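Local coordinates for cytidylate kinase-like family protein (PDB 3FDI) that is of unknown function but belongs to the cytidylate kinase-like family of P-loop proteins and so probably binds nucleotides and transfers phosphate between them, at residues Gly12-Ser17 against Lys151-Arg156; Ile32-Lys37 against Ser100-Gly105; Cys107-Leu112 against Val158-Tyr163; Phe122-Lys127 against Cys177-Lys182; Thr129-Val134 against Asn147-Met152. All blocks are in the same frame, centred on the assembly; numbering follows the deposited sequence.

Contact 1: residues Gly12-Ser17 against Lys151-Arg156. With SO4 (sulfate ion), chain G; SO4 (sulfate ion), chain F.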
# COMPACT_ATOMS: atom_id res chain seq x y z
N GLY B 12 4.47 9.75 16.91
CA GLY B 12 5.04 8.68 16.13
C GLY B 12 6.35 9.15 15.52
O GLY B 12 6.68 10.33 15.55
N ARG B 13 7.10 8.23 14.92
CA ARG B 13 8.44 8.54 14.51
C ARG B 13 9.11 7.40 13.72
O ARG B 13 8.83 6.19 13.94
CB ARG B 13 9.31 8.87 15.75
CG ARG B 13 10.05 7.64 16.35
CD ARG B 13 9.62 7.09 17.72
NE ARG B 13 8.52 6.17 17.67
CZ ARG B 13 8.33 5.08 18.43
NH1 ARG B 13 9.18 4.70 19.36
NH2 ARG B 13 7.21 4.36 18.24
N GLU B 14 10.00 7.79 12.81
CA GLU B 14 10.96 6.89 12.18
C GLU B 14 12.13 6.73 13.13
O GLU B 14 12.53 7.69 13.81
CB GLU B 14 11.52 7.48 10.89
CG GLU B 14 10.50 7.86 9.91
CD GLU B 14 11.10 8.41 8.62
OE1 GLU B 14 12.14 9.12 8.69
OE2 GLU B 14 10.50 8.18 7.55
N PHE B 15 12.71 5.54 13.12
CA PHE B 15 13.83 5.22 13.96
C PHE B 15 15.00 6.07 13.53
O PHE B 15 15.29 6.18 12.32
CB PHE B 15 14.21 3.78 13.77
CG PHE B 15 15.28 3.32 14.72
CD1 PHE B 15 14.98 3.11 16.07
CD2 PHE B 15 16.58 3.09 14.28
CE1 PHE B 15 15.95 2.66 16.96
CE2 PHE B 15 17.56 2.62 15.16
CZ PHE B 15 17.24 2.40 16.49
N GLY B 16 15.66 6.67 14.51
CA GLY B 16 16.73 7.60 14.26
C GLY B 16 16.39 9.05 13.93
O GLY B 16 17.30 9.83 13.68
N SER B 17 15.11 9.44 13.97
CA SER B 17 14.71 10.76 13.48
C SER B 17 14.89 11.86 14.47
O SER B 17 14.80 13.03 14.09
CB SER B 17 13.26 10.78 13.10
OG SER B 17 12.47 10.38 14.19
N LYS B 151 14.55 -2.11 9.88
CA LYS B 151 13.89 -3.15 10.64
C LYS B 151 12.89 -2.60 11.64
O LYS B 151 11.76 -3.07 11.75
CB LYS B 151 14.93 -3.99 11.39
CG LYS B 151 14.32 -5.23 12.02
CD LYS B 151 15.16 -6.40 11.73
CE LYS B 151 14.60 -7.70 12.27
NZ LYS B 151 15.70 -8.76 12.35
N MSE B 152 13.31 -1.57 12.34
CA MSE B 152 12.51 -0.95 13.35
C MSE B 152 11.33 -0.25 12.73
O MSE B 152 10.21 -0.38 13.24
CB MSE B 152 13.34 0.07 14.08
CG MSE B 152 14.47 -0.52 14.87
SE MSE B 152 13.89 -1.64 16.33
CE MSE B 152 12.44 -0.59 17.09
N ASP B 153 11.56 0.46 11.64
CA ASP B 153 10.47 1.07 10.90
C ASP B 153 9.46 0.02 10.41
O ASP B 153 8.26 0.20 10.62
CB ASP B 153 10.97 1.99 9.74
CG ASP B 153 11.67 3.30 10.24
OD1 ASP B 153 11.55 3.72 11.41
OD2 ASP B 153 12.34 3.93 9.42
N LYS B 154 9.92 -1.08 9.80
CA LYS B 154 8.99 -2.16 9.45
C LYS B 154 8.28 -2.70 10.69
O LYS B 154 7.09 -2.94 10.66
CB LYS B 154 9.66 -3.30 8.65
CG LYS B 154 9.84 -2.89 7.15
CD LYS B 154 10.43 -4.03 6.20
CE LYS B 154 9.33 -4.88 5.50
NZ LYS B 154 9.84 -6.16 4.79
N MSE B 155 8.99 -2.79 11.80
CA MSE B 155 8.43 -3.30 13.03
C MSE B 155 7.26 -2.40 13.51
O MSE B 155 6.17 -2.89 13.84
CB MSE B 155 9.50 -3.40 14.11
CG MSE B 155 9.55 -4.77 14.79
SE MSE B 155 11.33 -5.14 15.54
CE MSE B 155 11.06 -3.83 16.99
N ARG B 156 7.51 -1.09 13.55
CA ARG B 156 6.51 -0.10 13.99
C ARG B 156 5.31 0.02 13.05
O ARG B 156 4.16 0.17 13.50
CB ARG B 156 7.18 1.27 14.10
CG ARG B 156 7.85 1.44 15.35
CD ARG B 156 8.95 2.44 15.23
NE ARG B 156 9.81 2.25 16.40
CZ ARG B 156 10.74 3.09 16.80
NH1 ARG B 156 10.97 4.20 16.14
NH2 ARG B 156 11.41 2.82 17.89
S SO4 G . 14.29 8.11 17.58
O1 SO4 G . 13.76 8.35 18.92
O2 SO4 G . 14.62 6.70 17.35
O3 SO4 G . 13.15 8.51 16.73
O4 SO4 G . 15.50 8.98 17.39
S SO4 F . 6.35 1.54 19.99
O1 SO4 F . 5.15 1.73 20.80
O2 SO4 F . 6.00 2.11 18.68
O3 SO4 F . 7.50 2.17 20.60
O4 SO4 F . 6.62 0.08 19.92
O HOH W 1 14.30 5.49 9.86

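Contact 2: residues Ile32-Lys37 against Ser100-Gly105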
# COMPACT_ATOMS: atom_id res chain seq x y z
N ILE B 32 4.81 17.65 31.85
CA ILE B 32 3.92 16.50 31.97
C ILE B 32 4.74 15.22 31.80
O ILE B 32 5.85 15.28 31.33
CB ILE B 32 2.78 16.57 30.96
CG1 ILE B 32 3.32 16.87 29.54
CG2 ILE B 32 1.79 17.65 31.41
CD1 ILE B 32 2.32 16.80 28.39
N PRO B 33 4.18 14.06 32.16
CA PRO B 33 4.91 12.82 31.99
C PRO B 33 5.11 12.42 30.53
O PRO B 33 4.29 12.76 29.65
CB PRO B 33 4.01 11.77 32.64
CG PRO B 33 2.86 12.50 33.22
CD PRO B 33 2.87 13.88 32.79
N LEU B 34 6.20 11.69 30.31
CA LEU B 34 6.53 11.09 29.02
C LEU B 34 6.31 9.60 29.22
O LEU B 34 7.05 9.01 30.00
CB LEU B 34 7.99 11.40 28.65
CG LEU B 34 8.51 10.60 27.46
CD1 LEU B 34 7.56 10.76 26.28
CD2 LEU B 34 9.90 11.05 27.09
N TYR B 35 5.26 9.03 28.62
CA TYR B 35 5.03 7.58 28.59
C TYR B 35 5.57 6.98 27.30
O TYR B 35 5.42 7.55 26.22
CB TYR B 35 3.54 7.18 28.65
CG TYR B 35 2.84 7.68 29.88
CD1 TYR B 35 3.36 7.46 31.12
CD2 TYR B 35 1.67 8.42 29.79
CE1 TYR B 35 2.73 7.95 32.23
CE2 TYR B 35 1.03 8.90 30.90
CZ TYR B 35 1.56 8.68 32.10
OH TYR B 35 0.91 9.15 33.22
N SER B 36 6.15 5.80 27.43
CA SER B 36 6.78 5.05 26.35
C SER B 36 6.40 3.60 26.54
O SER B 36 5.96 3.18 27.65
CB SER B 36 8.30 5.09 26.53
OG SER B 36 8.63 4.43 27.78
N LYS B 37 6.64 2.82 25.48
CA LYS B 37 6.58 1.36 25.53
C LYS B 37 7.28 0.80 26.83
O LYS B 37 6.74 -0.05 27.53
CB LYS B 37 7.17 0.75 24.24
CG LYS B 37 6.81 -0.74 24.07
CD LYS B 37 7.67 -1.45 23.02
CE LYS B 37 7.18 -2.84 22.79
NZ LYS B 37 7.56 -3.74 23.89
N SER B 100 -2.74 14.92 31.67
CA SER B 100 -1.96 15.39 30.56
C SER B 100 -0.67 14.59 30.46
O SER B 100 -0.05 14.28 31.49
CB SER B 100 -1.63 16.83 30.74
OG SER B 100 -2.83 17.59 30.73
N PHE B 101 -0.26 14.25 29.23
CA PHE B 101 0.95 13.47 29.00
C PHE B 101 1.36 13.44 27.54
O PHE B 101 0.60 13.83 26.65
CB PHE B 101 0.82 11.99 29.53
CG PHE B 101 -0.33 11.21 28.94
CD1 PHE B 101 -0.17 10.43 27.79
CD2 PHE B 101 -1.58 11.27 29.52
CE1 PHE B 101 -1.23 9.71 27.24
CE2 PHE B 101 -2.67 10.57 28.98
CZ PHE B 101 -2.49 9.78 27.84
N VAL B 102 2.59 12.98 27.34
CA VAL B 102 3.15 12.68 26.04
C VAL B 102 3.24 11.16 25.97
O VAL B 102 3.65 10.50 26.93
CB VAL B 102 4.56 13.28 25.87
CG1 VAL B 102 5.12 12.89 24.52
CG2 VAL B 102 4.55 14.82 26.04
N ILE B 103 2.82 10.61 24.84
CA ILE B 103 2.93 9.19 24.63
C ILE B 103 3.56 8.95 23.25
O ILE B 103 3.14 9.52 22.25
CB ILE B 103 1.55 8.47 24.84
CG1 ILE B 103 1.62 6.96 24.60
CG2 ILE B 103 0.47 9.08 23.98
CD1 ILE B 103 2.49 6.22 25.52
N VAL B 104 4.61 8.15 23.24
CA VAL B 104 5.28 7.79 22.01
C VAL B 104 4.74 6.45 21.57
O VAL B 104 4.68 5.50 22.37
CB VAL B 104 6.79 7.67 22.26
CG1 VAL B 104 7.48 7.10 21.03
CG2 VAL B 104 7.38 9.05 22.66
N GLY B 105 4.33 6.35 20.31
CA GLY B 105 3.96 5.10 19.74
C GLY B 105 2.70 4.57 20.35
O GLY B 105 1.83 5.36 20.75

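Contact 3: residues Cys107-Leu112 against Val158-Tyr163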
# COMPACT_ATOMS: atom_id res chain seq x y z
N CYS B 107 0.03 3.16 19.26
CA CYS B 107 -1.21 3.46 18.59
C CYS B 107 -1.96 4.60 19.25
O CYS B 107 -3.18 4.68 19.13
CB CYS B 107 -2.08 2.21 18.53
SG CYS B 107 -1.24 0.84 17.67
N ALA B 108 -1.25 5.48 19.95
CA ALA B 108 -1.98 6.41 20.82
C ALA B 108 -2.88 7.36 20.04
O ALA B 108 -3.96 7.67 20.52
CB ALA B 108 -1.06 7.16 21.77
N GLU B 109 -2.47 7.82 18.85
CA GLU B 109 -3.31 8.74 18.09
C GLU B 109 -4.64 8.07 17.70
O GLU B 109 -5.67 8.73 17.66
CB GLU B 109 -2.60 9.32 16.86
CG GLU B 109 -2.68 8.51 15.57
CD GLU B 109 -2.06 7.14 15.65
OE1 GLU B 109 -1.24 6.78 16.60
OE2 GLU B 109 -2.42 6.34 14.74
N GLU B 110 -4.61 6.75 17.48
CA GLU B 110 -5.83 6.01 17.17
C GLU B 110 -6.71 5.80 18.40
O GLU B 110 -7.93 6.07 18.34
CB GLU B 110 -5.52 4.67 16.53
CG GLU B 110 -6.72 3.83 16.15
CD GLU B 110 -7.65 4.46 15.09
OE1 GLU B 110 -7.21 5.36 14.31
OE2 GLU B 110 -8.83 4.04 15.03
N ILE B 111 -6.10 5.32 19.49
CA ILE B 111 -6.79 5.13 20.77
C ILE B 111 -7.52 6.41 21.31
O ILE B 111 -8.63 6.31 21.85
CB ILE B 111 -5.83 4.67 21.87
CG1 ILE B 111 -5.28 3.28 21.55
CG2 ILE B 111 -6.50 4.69 23.26
CD1 ILE B 111 -4.28 2.87 22.55
N LEU B 112 -6.89 7.57 21.12
CA LEU B 112 -7.36 8.81 21.67
C LEU B 112 -7.96 9.71 20.61
O LEU B 112 -8.05 10.93 20.78
CB LEU B 112 -6.19 9.49 22.36
CG LEU B 112 -5.63 8.74 23.57
CD1 LEU B 112 -4.46 9.49 24.13
CD2 LEU B 112 -6.73 8.47 24.66
N VAL B 158 4.27 -2.41 11.14
CA VAL B 158 3.53 -3.63 11.32
C VAL B 158 2.67 -3.55 12.58
O VAL B 158 1.50 -3.86 12.53
CB VAL B 158 4.46 -4.89 11.34
CG1 VAL B 158 3.89 -5.98 12.17
CG2 VAL B 158 4.71 -5.37 9.94
N TYR B 159 3.26 -3.14 13.69
CA TYR B 159 2.50 -3.05 14.93
C TYR B 159 1.29 -2.10 14.74
O TYR B 159 0.15 -2.46 15.00
CB TYR B 159 3.43 -2.61 16.07
CG TYR B 159 2.71 -2.10 17.33
CD1 TYR B 159 2.09 -3.00 18.26
CD2 TYR B 159 2.65 -0.74 17.59
CE1 TYR B 159 1.43 -2.53 19.40
CE2 TYR B 159 2.02 -0.27 18.72
CZ TYR B 159 1.42 -1.16 19.62
OH TYR B 159 0.78 -0.60 20.68
N HIS B 160 1.57 -0.90 14.23
CA HIS B 160 0.56 0.12 14.01
C HIS B 160 -0.53 -0.30 13.04
O HIS B 160 -1.71 -0.05 13.30
CB HIS B 160 1.18 1.41 13.50
CG HIS B 160 0.21 2.55 13.41
ND1 HIS B 160 -0.60 2.75 12.31
CD2 HIS B 160 -0.06 3.57 14.26
CE1 HIS B 160 -1.36 3.81 12.52
NE2 HIS B 160 -1.03 4.35 13.68
N ASN B 161 -0.14 -0.87 11.89
CA ASN B 161 -1.15 -1.16 10.83
C ASN B 161 -1.90 -2.43 11.13
O ASN B 161 -2.95 -2.74 10.54
CB ASN B 161 -0.52 -1.21 9.41
CG ASN B 161 0.09 0.16 8.97
OD1 ASN B 161 -0.08 1.21 9.64
ND2 ASN B 161 0.83 0.14 7.84
N PHE B 162 -1.38 -3.22 12.07
CA PHE B 162 -2.15 -4.34 12.51
C PHE B 162 -3.33 -3.85 13.36
O PHE B 162 -4.44 -4.29 13.13
CB PHE B 162 -1.34 -5.32 13.34
CG PHE B 162 -2.15 -6.53 13.79
CD1 PHE B 162 -2.59 -7.46 12.87
CD2 PHE B 162 -2.50 -6.69 15.12
CE1 PHE B 162 -3.32 -8.57 13.26
CE2 PHE B 162 -3.25 -7.80 15.53
CZ PHE B 162 -3.65 -8.75 14.62
N TYR B 163 -3.09 -2.96 14.33
CA TYR B 163 -4.17 -2.56 15.24
C TYR B 163 -5.05 -1.42 14.74
O TYR B 163 -6.19 -1.30 15.18
CB TYR B 163 -3.66 -2.20 16.61
CG TYR B 163 -3.14 -3.38 17.35
CD1 TYR B 163 -4.01 -4.30 17.93
CD2 TYR B 163 -1.77 -3.58 17.50
CE1 TYR B 163 -3.52 -5.39 18.63
CE2 TYR B 163 -1.28 -4.67 18.18
CZ TYR B 163 -2.16 -5.55 18.75
OH TYR B 163 -1.64 -6.61 19.41

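Contact 4: residues Phe122-Lys127 against Cys177-Lys182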
# COMPACT_ATOMS: atom_id res chain seq x y z
N PHE B 122 3.98 13.26 13.74
CA PHE B 122 4.91 12.22 13.28
C PHE B 122 6.25 12.86 12.96
O PHE B 122 6.30 13.79 12.18
CB PHE B 122 4.31 11.46 12.11
CG PHE B 122 5.14 10.27 11.66
CD1 PHE B 122 5.91 10.34 10.50
CD2 PHE B 122 5.08 9.09 12.37
CE1 PHE B 122 6.69 9.32 10.12
CE2 PHE B 122 5.86 8.00 11.98
CZ PHE B 122 6.68 8.09 10.88
N ILE B 123 7.33 12.34 13.54
CA ILE B 123 8.69 12.85 13.34
C ILE B 123 9.46 11.94 12.40
O ILE B 123 9.46 10.72 12.54
CB ILE B 123 9.40 12.96 14.63
CG1 ILE B 123 8.49 13.66 15.64
CG2 ILE B 123 10.75 13.71 14.49
CD1 ILE B 123 8.36 15.22 15.30
N LEU B 124 10.09 12.54 11.40
CA LEU B 124 10.84 11.82 10.43
C LEU B 124 12.16 12.55 10.23
O LEU B 124 12.40 13.57 10.86
CB LEU B 124 10.04 11.65 9.14
CG LEU B 124 9.42 12.79 8.35
CD1 LEU B 124 9.15 12.29 6.87
CD2 LEU B 124 8.16 13.43 8.96
N GLY B 125 13.06 11.97 9.44
CA GLY B 125 14.33 12.67 9.15
C GLY B 125 14.83 12.32 7.76
O GLY B 125 14.29 11.41 7.14
N ASP B 126 15.87 12.98 7.25
CA ASP B 126 16.49 12.46 6.01
C ASP B 126 17.47 11.36 6.37
O ASP B 126 17.86 11.24 7.52
CB ASP B 126 17.17 13.54 5.21
CG ASP B 126 18.34 14.07 5.92
OD1 ASP B 126 18.11 14.86 6.86
OD2 ASP B 126 19.47 13.64 5.60
N LYS B 127 17.85 10.52 5.41
CA LYS B 127 18.79 9.42 5.70
C LYS B 127 20.07 9.82 6.44
O LYS B 127 20.28 9.35 7.57
CB LYS B 127 19.20 8.70 4.44
CG LYS B 127 18.18 7.72 3.91
CD LYS B 127 18.93 6.59 3.14
CE LYS B 127 18.03 5.83 2.16
NZ LYS B 127 18.90 5.01 1.26
N CYS B 177 3.39 16.52 10.74
CA CYS B 177 4.57 15.72 10.46
C CYS B 177 5.68 16.68 10.20
O CYS B 177 5.47 17.65 9.46
CB CYS B 177 4.38 14.93 9.19
SG CYS B 177 2.95 13.79 9.26
N ILE B 178 6.86 16.41 10.76
CA ILE B 178 8.01 17.30 10.60
C ILE B 178 9.26 16.47 10.33
O ILE B 178 9.55 15.50 11.08
CB ILE B 178 8.20 18.18 11.84
CG1 ILE B 178 6.90 18.93 12.15
CG2 ILE B 178 9.26 19.22 11.57
CD1 ILE B 178 6.92 19.73 13.47
N LYS B 179 9.94 16.77 9.23
CA LYS B 179 11.18 16.05 8.84
C LYS B 179 12.35 16.78 9.42
O LYS B 179 12.53 17.98 9.15
CB LYS B 179 11.35 15.95 7.31
CG LYS B 179 12.59 15.16 6.85
CD LYS B 179 12.61 14.98 5.33
CE LYS B 179 11.44 14.07 4.81
NZ LYS B 179 11.41 13.97 3.33
N ILE B 180 13.12 16.07 10.21
CA ILE B 180 14.29 16.60 10.87
C ILE B 180 15.48 16.34 9.98
O ILE B 180 15.73 15.25 9.57
CB ILE B 180 14.43 15.99 12.24
CG1 ILE B 180 13.28 16.45 13.11
CG2 ILE B 180 15.71 16.39 12.85
CD1 ILE B 180 13.47 16.32 14.54
N GLY B 181 16.18 17.41 9.65
CA GLY B 181 17.21 17.40 8.64
C GLY B 181 17.51 18.84 8.33
O GLY B 181 18.36 19.43 8.94
N LYS B 182 16.76 19.43 7.41
CA LYS B 182 16.90 20.84 7.14
C LYS B 182 16.69 21.66 8.39
O LYS B 182 17.11 22.78 8.46
CB LYS B 182 15.94 21.28 6.06
CG LYS B 182 16.08 20.55 4.75
CD LYS B 182 15.15 21.11 3.70
CE LYS B 182 15.32 20.42 2.38
NZ LYS B 182 14.06 20.23 1.62

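Contact 5: residues Thr129-Val134 against Asn147-Met152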
# COMPACT_ATOMS: atom_id res chain seq x y z
N THR B 129 21.05 12.34 8.24
CA THR B 129 20.79 12.82 9.59
C THR B 129 20.49 11.67 10.55
O THR B 129 21.13 11.57 11.60
CB THR B 129 19.66 13.83 9.59
OG1 THR B 129 19.99 14.89 8.68
CG2 THR B 129 19.42 14.42 10.98
N LYS B 130 19.53 10.82 10.17
CA LYS B 130 19.18 9.61 10.93
C LYS B 130 20.35 8.62 11.09
O LYS B 130 20.61 8.13 12.18
CB LYS B 130 17.99 8.84 10.31
CG LYS B 130 16.67 9.57 10.26
CD LYS B 130 15.49 8.70 9.86
CE LYS B 130 15.42 8.46 8.37
NZ LYS B 130 14.12 7.77 7.93
N THR B 131 21.06 8.32 10.00
CA THR B 131 22.13 7.34 10.09
C THR B 131 23.21 7.87 11.01
O THR B 131 23.84 7.11 11.76
CB THR B 131 22.75 6.89 8.72
OG1 THR B 131 23.99 7.56 8.47
CG2 THR B 131 21.81 7.06 7.57
N LYS B 132 23.42 9.18 10.98
CA LYS B 132 24.45 9.74 11.83
C LYS B 132 23.96 9.56 13.26
O LYS B 132 24.69 9.02 14.09
CB LYS B 132 24.77 11.21 11.47
CG LYS B 132 26.16 11.43 10.78
CD LYS B 132 26.24 12.69 9.91
CE LYS B 132 25.23 12.64 8.74
NZ LYS B 132 25.40 13.73 7.74
N ARG B 133 22.71 9.93 13.54
CA ARG B 133 22.23 9.87 14.93
C ARG B 133 22.27 8.44 15.46
O ARG B 133 22.67 8.24 16.61
CB ARG B 133 20.82 10.48 15.10
CG ARG B 133 20.10 10.04 16.41
CD ARG B 133 18.96 10.94 16.83
NE ARG B 133 18.62 11.90 15.80
CZ ARG B 133 18.75 13.22 15.89
NH1 ARG B 133 18.42 13.97 14.85
NH2 ARG B 133 19.17 13.80 17.03
N VAL B 134 21.88 7.47 14.63
CA VAL B 134 21.86 6.05 15.01
C VAL B 134 23.27 5.43 15.26
O VAL B 134 23.48 4.74 16.27
CB VAL B 134 21.10 5.19 13.94
CG1 VAL B 134 21.23 3.71 14.22
CG2 VAL B 134 19.58 5.61 13.87
N ASN B 147 20.35 -0.83 8.33
CA ASN B 147 19.59 -2.04 8.53
C ASN B 147 18.72 -1.92 9.74
O ASN B 147 17.57 -2.25 9.68
CB ASN B 147 20.53 -3.23 8.70
CG ASN B 147 21.12 -3.68 7.39
OD1 ASN B 147 20.62 -3.33 6.32
ND2 ASN B 147 22.17 -4.47 7.44
N MSE B 148 19.27 -1.46 10.85
CA MSE B 148 18.44 -1.19 12.02
C MSE B 148 17.26 -0.27 11.70
O MSE B 148 16.14 -0.50 12.14
CB MSE B 148 19.27 -0.57 13.11
CG MSE B 148 19.86 -1.58 14.00
SE MSE B 148 20.98 -0.59 15.19
CE MSE B 148 22.50 -0.47 13.97
N MSE B 149 17.52 0.77 10.93
CA MSE B 149 16.49 1.76 10.67
C MSE B 149 15.34 1.06 9.92
O MSE B 149 14.20 1.16 10.33
CB MSE B 149 17.04 2.95 9.86
CG MSE B 149 17.87 3.94 10.70
SE MSE B 149 19.09 4.94 9.59
CE MSE B 149 17.81 5.52 8.31
N LYS B 150 15.67 0.29 8.89
CA LYS B 150 14.66 -0.41 8.11
C LYS B 150 13.90 -1.49 8.91
O LYS B 150 12.73 -1.76 8.67
CB LYS B 150 15.32 -0.99 6.85
CG LYS B 150 14.65 -2.19 6.19
CD LYS B 150 15.67 -2.79 5.23
CE LYS B 150 15.09 -3.95 4.46
NZ LYS B 150 16.13 -4.69 3.70
N LYS B 151 14.55 -2.11 9.88
CA LYS B 151 13.89 -3.15 10.64
C LYS B 151 12.89 -2.60 11.64
O LYS B 151 11.76 -3.07 11.75
CB LYS B 151 14.93 -3.99 11.39
CG LYS B 151 14.32 -5.23 12.02
CD LYS B 151 15.16 -6.40 11.73
CE LYS B 151 14.60 -7.70 12.27
NZ LYS B 151 15.70 -8.76 12.35
N MSE B 152 13.31 -1.57 12.34
CA MSE B 152 12.51 -0.95 13.35
C MSE B 152 11.33 -0.25 12.73
O MSE B 152 10.21 -0.38 13.24
CB MSE B 152 13.34 0.07 14.08
CG MSE B 152 14.47 -0.52 14.87
SE MSE B 152 13.89 -1.64 16.33
CE MSE B 152 12.44 -0.59 17.09

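Contact 1: residues Gly12-Ser17 against Lys151-Arg156
Arg13 and Arg156 lay their guanidinium groups flat on each other, the centres 3.5 Å apart and the planes at 14°. The overlap is offset, with Arg156 CZ over one face of the Arg13 group, toward its rim. The side chains cross at about a right angle: Arg156 comes in extended from CG to NE, while Arg13 bends at chi2 and chi3. Arg13 NH1 and Arg156 NH2 are both donors and do not bond. A sulfate at the edge of the Arg13 group is likely to offset part of the crowded positive charge. Its O2 accepts from Arg13 NH2 at 2.6 Å, and its O3 from Arg13 NH1 at 3.3 Å; Arg106 also bonds it. An alanine in place of Arg13 would probably leave the sulfate short of two donor atoms and the Arg156 guanidinium without its flat partner. With CG anti to the backbone N (chi1 -174°), Phe15 sets its ring against helix 142-163, where selenomethionine Met152 puts CG over the middle of one face, 3.9 Å from the Phe15 centroid. Phe15 N donates to the syn lone pair of Asp153 OD1 at 2.8 Å, almost straight. A water joins Phe15 O to Asp153 OD2. Gly16 N donates to O2 of a second sulfate at 3.0 Å; Gly18 N, Gly19 N, His20 N and Arg137 NH1 bond the same ion. Probably from the crystallisation liquor, it sits where a P-loop would be expected to hold phosphate. Helix 142-163 is set against the turn between strand 8-13 and helix 19-30.

Contact 2: residues Ile32-Lys37 against Ser100-Gly105
Ile32 and Ser100 meet at the start of a parallel strand pair, at one side of the five-stranded sheet of this P-loop fold. Ile32 CG2 touches Ser100 CB at 3.6 Å, and Ile32 CD1 reaches forward to Val102 CG2. Pro33 sets its ring against Ser100 O. Its own carbonyl accepts from Val102 N, with Pro33 O 2.9 Å from that nitrogen. With CG anti to the backbone N (chi1 169°), Leu34 brings CD1 onto Val102 CG1 at 3.7 Å, where it also meets Val104 CG2. Leu34 and Val102 share the face of the sheet covered by helix 19-30. Tyr35 bonds through both its N and its O to strand 101-104: Tyr35 N donates to Val102 O at 2.8 Å, and Tyr35 O accepts from Val104 N at 3.1 Å. Its side chain lies on the other face with Ile103, whose CD1 comes to 3.4 Å from Tyr35 CB. The tyrosine ring also meets Phe101. The two planes are 54° apart, and Phe101 CG lies at the edge of the tyrosine ring, 3.3 Å from Tyr35 CE2. Ser36, just past the strand, is the N-cap of the next helix, its OG bonding Leu39 N.

Contact 3: residues Cys107-Leu112 against Val158-Tyr163
A histidine-carboxylate hydrogen bond joins helix 108-111 to the end of helix 142-163. His160 NE2 donates to Glu109 OE2 at 2.6 Å, and the two side chains reach toward each other tip to tip. The bond is nearly straight, at 165°. Glu109 OE2 lies close to the ring plane of His160 and is met on its syn side, though the donor stands 25° out of the carboxylate plane. Glu109 bends at chi2 to bring its carboxylate round. With CG anti to the backbone N (chi1 -173°), His160 carries its ring out to that carboxylate. On the other side of the ring, His160 ND1 donates to Asn161 OD1 at 3.1 Å. Bonds at both ring nitrogens fix the rotation of the imidazole. Asn161 OD1 also accepts from Trp168 N, which ties this site to the loop after the helix. The second half of the contact is apolar. Cys107, at the N-cap position of helix 108-111, points SG between Tyr159 and Tyr163. Cys107 SG is 3.6 Å from Tyr159 CE2 and lies obliquely to that ring, 4.2 Å from its centroid. It also touches Tyr163 CB at 4.0 Å. Around the contact, helix 81-95 packs on Ile111, Tyr159 and Tyr163, and helix 60-66 covers Glu110 and Tyr163. Ala108 and Leu112 turn to strand 8-13, so helix 108-111 sits between the central sheet and helix 142-163.

Contact 4: residues Phe122-Lys127 against Cys177-Lys182
Leu124 and Lys179 stand side by side on one face of a parallel strand pair, and their side chains do most of the packing there. Leu124 CG lies between the backbone N and the carbonyl carbon (chi1 55°). From CG its two methyls go to different partners: Leu124 CD1 meets Lys179 CE at 3.6 Å, and Leu124 CD2 lies 3.3 Å from Ile178 O. An alanine at Leu124 would probably open a gap beside the aliphatic chain of Lys179 and leave Cys177 CB without its methyl neighbour. Lys179 is extended to CD and bends at chi3; its NZ bonds to Arg172 O of the third subunit. Phe122 turns its ring away from the pair, but its CB touches Cys177 SG at 3.9 Å. On the opposite face Ile123 CG2 packs on Ile180 CD1 at 3.8 Å, beneath helix 185-197. The backbones join through Ile178 N to Phe122 O, Leu124 N to Ile178 O and Ile180 N to Leu124 O, the last at 2.7 Å. Asp126 N adds a fourth bond, to Ile180 O. Asp126 then caps helix 127-138. This is the parallel strand pair at one side of a P-loop sheet, and Cys177 extends it by antiparallel pairing into the third subunit.

Contact 5: residues Thr129-Val134 against Asn147-Met152
Met148 and Val134 begin this helix-to-helix contact loosely, with Met148 CE 4.4 Å from Val134 CG1. Both methionines here are selenomethionines. The next residue, Met149, carries most of the contact. Its CG lies anti to the carbonyl carbon (chi1 -76°) and touches Val134 CG2 at 4.0 Å. The chain runs on to the selenium, which rests against the backbone of helix 127-138, with Met149 SE 3.9 Å from Thr131 CA. Thr131 CG2 lies beside the same selenium at 4.0 Å. A bend at chi3 turns the last methyl to Lys130, where Met149 CE meets Lys130 CE at 3.8 Å and Lys130 CB at 3.9 Å. The lysine thus offers its aliphatic chain to Met149, while its NZ makes a salt bridge with Glu14. Phe15 also packs on Val134 and Met149. The contact is wholly apolar. The axes of the two segments approach to 10.7 Å at 103°, a distance bridged mainly by the long Met149 side chain. Arg133 NE bonds Gly16 O, which ties the first helix to the loop after strand 8-13. Two consecutive helices joined by a short turn and set nearly at a right angle probably correspond to the lid region of related nucleotide kinases.

Contacts 2 and 4 are backbone-bonded parallel strand pairs at the two edges of one sheet within the chain, their centres about 20 Å apart. Contact 4 is buried, and contact 2 partly so. Contacts 1, 3 and 5 all use helix 142-163, and their chemistry changes along it. Contact 5 is buried and apolar. Contact 1 lies at the surface and is charged, with sulfates bound. Contact 3 is buried and mixes a histidine-carboxylate bond with sulfur against aromatic rings. Contact 1 touches contacts 2, 4 and 5: Arg13 packs on Val104 of contact 2, Glu14 N probably bonds Ile123 O of contact 4, and Glu14 makes a salt bridge to Lys130 of contact 5.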